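Local atomic coordinates of calcium-regulated actin-bundling protein (Dictyostelium discoideum, PDB entry 4X3N), a protein that binds and bundles actin filaments under the control of calcium and may help shape filopodia and pseudopodia as the cell moves. Residues A[92-95]-A[96-100]; A[137-140]-A[141-145]. All blocks are in the same frame, centred on the assembly; numbering follows the deposited sequence.

Contact 1: residues A[92-95]-A[96-100]; sequences NDLD and FDIAL
Asp-95 is the N-cap of helix 96-111 and grips its first turn with two oxygens. The side-chain oxygen OD1 of Asp-95 takes the amide hydrogen of Ile-98 N at 2.8 Å in a nearly straight bond (174°), the donor lying close to the line of the carboxylate C-O bond. The carbonyl of Asp-95 starts the regular helical pattern, receiving Ala-99 N at its O over 2.8 Å. CG of Asp-95 sits between its own backbone N and carbonyl carbon (chi1 75°), which swings the carboxylate over the amides at the helix start; their dipoles would probably favour its negative charge. OD1 also lies against CG1 of Ile-98 (3.4 Å). The chain turns here from a short strand into a helix, their axes 106° apart: strand 93-95 pairs antiparallel with 150-152, a strand inside the calcium-binding loop, Leu-94 making the backbone bonds to Val-151. Apolar contacts fill the inside of the corner. Leu-94 lays CD1 against CA of Ala-99 at 3.7 Å, and its CD2 meets CG2 of Ile-98 at 4.0 Å, the two side chains crossing at about a right angle. Ile-72 of helix 61-79 packs on Leu-94 as well. Among the charges, Asp-97 forms salt bridges with Lys-136 and with Arg-140 of a second subunit.

Contact 2: residues A[137-140]-A[141-145]; sequences QELR and EKVDV. With CA (calcium ion), chain D.
Gln-137 holds CG anti to its backbone N (chi1 -173°) and runs on extended, while Glu-141 has CG anti to its carbonyl carbon (chi1 -79°); one helical turn apart, the two chains therefore lie side by side and point the same way. NE2 of Gln-137 gives a long hydrogen bond to OE1 of Glu-141 (3.3 Å), reaching it from above the carboxylate plane, with amide and carboxylate turned 58° apart. The same OE1 rests on CG of Gln-137. Cut back to an alanine here, the glutamine would lose its amide, and the carboxylate of Glu-141 is likely to be left without this mate and freer to turn. On the buried side, Leu-139 and Val-143 run alongside each other, CD2 of Leu-139 at 4.1 Å from CG2 of Val-143, and both pack on Val-151. CG of Glu-138 passes CB of Lys-142 at 4.2 Å, but its OE1 is bonded to Tyr-159.

The backbone widens as helix 132-143 ends. O of Glu-138 accepts Lys-142 N at 2.8 Å with regular spacing, but also Val-143 N at 3.1 Å; this bond and that of Asp-144 N to O of Leu-139 (2.7 Å) each reach back five residues, giving a pi-type turn at 141-143. The last bond fixes the root of Asp-144, whose OD1 binds the calcium ion at 2.3 Å. With Asn-146, Asp-148, Arg-150 O, Glu-155 and a water it forms a site consistent with an EF-hand loop, here entered from helix 132-143. OD2 of Asp-144 is held by Gly-149 N and by Tyr-101 OH of a third subunit. One carboxylate thus serves the metal with one oxygen and hydrogen-bond donors with the other, which probably limits its freedom to rotate.

Contacts 1 and 2 mark opposite ends of two helices: contact 1 begins helix 96-111, and contact 2 finishes helix 132-143. The first is mostly buried; the second is buried along Leu-139 and Val-143 but exposed at Glu-141 and Lys-142. Their inner faces meet where CD1 of Leu-139 lies 3.8 Å from CB of Ala-99, and the ring of Phe-96 packs on Leu-139 and on Asp-144. Strand 150-152 serves both, through its backbone in the first and its side chains in the second. An aspartate stands at each helix end with a different task: Asp-95 caps a backbone amide, whereas Asp-144 binds calcium.

Contact 1: residues A[92-95]-A[96-100]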
loop_
_atom_site.group_PDB
_atom_site.type_symbol
_atom_site.label_atom_id
_atom_site.label_comp_id
_atom_site.label_asym_id
_atom_site.label_seq_id
_atom_site.Cartn_x
_atom_site.Cartn_y
_atom_site.Cartn_z
ATOM N N ASN A 92 12.416 -6.333 -0.354
ATOM C CA ASN A 92 12.056 -7.736 -0.334
ATOM C C ASN A 92 11.064 -8.149 -1.396
ATOM O O ASN A 92 11.178 -9.282 -1.917
ATOM C CB ASN A 92 11.471 -8.194 1.008
ATOM C CG ASN A 92 10.463 -7.196 1.665
ATOM O OD1 ASN A 92 9.900 -6.319 1.046
ATOM N ND2 ASN A 92 10.292 -7.342 2.965
ATOM N N ASP A 93 10.064 -7.324 -1.672
ATOM C CA ASP A 93 9.106 -7.699 -2.711
ATOM C C ASP A 93 8.459 -6.464 -3.406
ATOM O O ASP A 93 8.645 -5.326 -3.008
ATOM C CB ASP A 93 8.168 -8.688 -2.145
ATOM C CG ASP A 93 7.238 -8.107 -1.038
ATOM O OD1 ASP A 93 6.881 -6.936 -1.085
ATOM O OD2 ASP A 93 6.965 -8.803 -0.079
ATOM N N LEU A 94 7.811 -6.714 -4.520
ATOM C CA LEU A 94 7.250 -5.711 -5.390
ATOM C C LEU A 94 5.735 -5.962 -5.605
ATOM O O LEU A 94 5.277 -7.121 -5.760
ATOM C CB LEU A 94 7.916 -5.775 -6.771
ATOM C CG LEU A 94 9.458 -5.903 -6.870
ATOM C CD1 LEU A 94 9.861 -5.946 -8.351
ATOM C CD2 LEU A 94 10.114 -4.729 -6.146
ATOM N N ASP A 95 4.948 -4.884 -5.693
ATOM C CA ASP A 95 3.559 -5.056 -6.085
ATOM C C ASP A 95 3.568 -5.414 -7.572
ATOM O O ASP A 95 4.640 -5.332 -8.216
ATOM C CB ASP A 95 2.702 -3.860 -5.684
ATOM C CG ASP A 95 2.873 -2.592 -6.548
ATOM O OD1 ASP A 95 3.257 -2.596 -7.757
ATOM O OD2 ASP A 95 2.482 -1.508 -5.971
ATOM N N PHE A 96 2.424 -5.728 -8.133
ATOM C CA PHE A 96 2.393 -6.188 -9.516
ATOM C C PHE A 96 2.757 -5.093 -10.568
ATOM O O PHE A 96 3.341 -5.390 -11.660
ATOM C CB PHE A 96 1.019 -6.806 -9.845
ATOM C CG PHE A 96 0.770 -8.184 -9.285
ATOM C CD1 PHE A 96 1.663 -8.840 -8.483
ATOM C CD2 PHE A 96 -0.449 -8.785 -9.542
ATOM C CE1 PHE A 96 1.363 -10.074 -7.967
ATOM C CE2 PHE A 96 -0.747 -10.029 -9.040
ATOM C CZ PHE A 96 0.164 -10.687 -8.256
ATOM N N ASP A 97 2.476 -3.832 -10.270
ATOM C CA ASP A 97 2.842 -2.811 -11.223
ATOM C C ASP A 97 4.366 -2.635 -11.219
ATOM O O ASP A 97 4.983 -2.530 -12.293
ATOM C CB ASP A 97 2.130 -1.492 -10.952
ATOM C CG ASP A 97 0.665 -1.534 -11.337
ATOM O OD1 ASP A 97 0.294 -2.181 -12.333
ATOM O OD2 ASP A 97 -0.107 -0.921 -10.628
ATOM N N ILE A 98 4.962 -2.572 -10.023
ATOM C CA ILE A 98 6.384 -2.468 -9.950
ATOM C C ILE A 98 7.114 -3.744 -10.510
ATOM O O ILE A 98 8.135 -3.620 -11.176
ATOM C CB ILE A 98 6.841 -2.161 -8.527
ATOM C CG1 ILE A 98 6.182 -0.895 -7.978
ATOM C CG2 ILE A 98 8.330 -1.986 -8.512
ATOM C CD1 ILE A 98 6.364 0.372 -8.823
ATOM N N ALA A 99 6.589 -4.944 -10.233
ATOM C CA ALA A 99 7.071 -6.183 -10.835
ATOM C C ALA A 99 7.099 -6.134 -12.326
ATOM O O ALA A 99 8.076 -6.568 -12.987
ATOM C CB ALA A 99 6.251 -7.388 -10.378
ATOM N N LEU A 100 6.030 -5.628 -12.895
ATOM C CA LEU A 100 5.986 -5.383 -14.310
ATOM C C LEU A 100 7.155 -4.542 -14.830
ATOM O O LEU A 100 7.774 -4.867 -15.827
ATOM C CB LEU A 100 4.644 -4.742 -14.628
ATOM C CG LEU A 100 4.206 -4.833 -16.053
ATOM C CD1 LEU A 100 2.698 -4.701 -16.186
ATOM C CD2 LEU A 100 4.916 -3.742 -16.833
#

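Contact 2: residues A[137-140]-A[141-145]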
loop_
_atom_site.group_PDB
_atom_site.type_symbol
_atom_site.label_atom_id
_atom_site.label_comp_id
_atom_site.label_asym_id
_atom_site.label_seq_id
_atom_site.Cartn_x
_atom_site.Cartn_y
_atom_site.Cartn_z
ATOM N N GLN A 137 -1.137 -11.667 -15.597
ATOM C CA GLN A 137 -1.729 -12.998 -15.571
ATOM C C GLN A 137 -0.708 -14.090 -15.198
ATOM O O GLN A 137 -1.032 -15.027 -14.445
ATOM C CB GLN A 137 -2.290 -13.292 -16.951
ATOM C CG GLN A 137 -3.097 -14.587 -17.084
ATOM C CD GLN A 137 -3.493 -14.844 -18.562
ATOM O OE1 GLN A 137 -3.577 -13.921 -19.398
ATOM N NE2 GLN A 137 -3.731 -16.103 -18.880
ATOM N N GLU A 138 0.530 -13.952 -15.654
ATOM C CA GLU A 138 1.543 -14.929 -15.206
ATOM C C GLU A 138 1.895 -14.703 -13.720
ATOM O O GLU A 138 2.141 -15.622 -13.016
ATOM C CB GLU A 138 2.799 -14.818 -16.027
ATOM C CG GLU A 138 3.840 -15.890 -15.729
ATOM C CD GLU A 138 4.851 -15.988 -16.857
ATOM O OE1 GLU A 138 4.671 -16.893 -17.694
ATOM O OE2 GLU A 138 5.771 -15.142 -16.927
ATOM N N LEU A 139 1.952 -13.465 -13.285
ATOM C CA LEU A 139 2.288 -13.199 -11.863
ATOM C C LEU A 139 1.281 -13.883 -10.967
ATOM O O LEU A 139 1.615 -14.550 -10.017
ATOM C CB LEU A 139 2.283 -11.672 -11.574
ATOM C CG LEU A 139 3.302 -10.829 -12.344
ATOM C CD1 LEU A 139 3.330 -9.418 -11.799
ATOM C CD2 LEU A 139 4.696 -11.412 -12.305
ATOM N N ARG A 140 0.020 -13.667 -11.304
ATOM C CA ARG A 140 -1.144 -14.149 -10.617
ATOM C C ARG A 140 -1.331 -15.661 -10.687
ATOM O O ARG A 140 -1.674 -16.275 -9.695
ATOM C CB ARG A 140 -2.347 -13.475 -11.307
ATOM C CG ARG A 140 -3.652 -13.581 -10.647
ATOM C CD ARG A 140 -4.618 -12.727 -11.443
ATOM N NE ARG A 140 -4.414 -11.309 -11.137
ATOM C CZ ARG A 140 -4.303 -10.352 -12.048
ATOM N NH1 ARG A 140 -4.396 -10.639 -13.359
ATOM N NH2 ARG A 140 -4.156 -9.094 -11.625
ATOM N N GLU A 141 -1.081 -16.254 -11.856
ATOM C CA GLU A 141 -1.226 -17.693 -12.033
ATOM C C GLU A 141 -0.025 -18.495 -11.562
ATOM O O GLU A 141 -0.177 -19.582 -11.063
ATOM C CB GLU A 141 -1.438 -18.005 -13.520
ATOM C CG GLU A 141 -2.877 -17.739 -13.926
ATOM C CD GLU A 141 -3.164 -18.019 -15.393
ATOM O OE1 GLU A 141 -4.134 -17.448 -15.917
ATOM O OE2 GLU A 141 -2.398 -18.776 -16.001
ATOM N N LYS A 142 1.176 -17.964 -11.717
ATOM C CA LYS A 142 2.361 -18.736 -11.533
ATOM C C LYS A 142 3.354 -18.169 -10.555
ATOM O O LYS A 142 3.892 -18.914 -9.820
ATOM C CB LYS A 142 3.101 -18.797 -12.822
ATOM C CG LYS A 142 2.258 -19.351 -13.957
ATOM C CD LYS A 142 2.071 -20.840 -13.729
ATOM C CE LYS A 142 1.417 -21.539 -14.912
ATOM N NZ LYS A 142 2.068 -21.102 -16.184
ATOM N N VAL A 143 3.652 -16.880 -10.597
ATOM C CA VAL A 143 4.796 -16.361 -9.855
ATOM C C VAL A 143 4.462 -16.123 -8.403
ATOM O O VAL A 143 5.287 -16.437 -7.526
ATOM C CB VAL A 143 5.389 -15.097 -10.469
ATOM C CG1 VAL A 143 6.619 -14.591 -9.684
ATOM C CG2 VAL A 143 5.754 -15.334 -11.926
ATOM N N ASP A 144 3.284 -15.537 -8.158
ATOM C CA ASP A 144 2.862 -15.196 -6.775
ATOM C C ASP A 144 2.291 -16.374 -5.995
ATOM O O ASP A 144 1.048 -16.437 -5.710
ATOM C CB ASP A 144 1.878 -14.028 -6.792
ATOM C CG ASP A 144 1.461 -13.578 -5.390
ATOM O OD1 ASP A 144 2.206 -13.815 -4.428
ATOM O OD2 ASP A 144 0.381 -12.974 -5.291
ATOM N N VAL A 145 3.209 -17.223 -5.530
ATOM C CA VAL A 145 2.837 -18.483 -4.950
ATOM C C VAL A 145 2.277 -18.414 -3.540
ATOM O O VAL A 145 1.565 -19.297 -3.153
ATOM C CB VAL A 145 3.949 -19.527 -5.063
ATOM C CG1 VAL A 145 4.447 -19.627 -6.535
ATOM C CG2 VAL A 145 5.064 -19.217 -4.122
HETATM CA CA CA D . 4.177 -13.274 -3.311
HETATM O O HOH W 1 5.559 -12.702 -1.452
#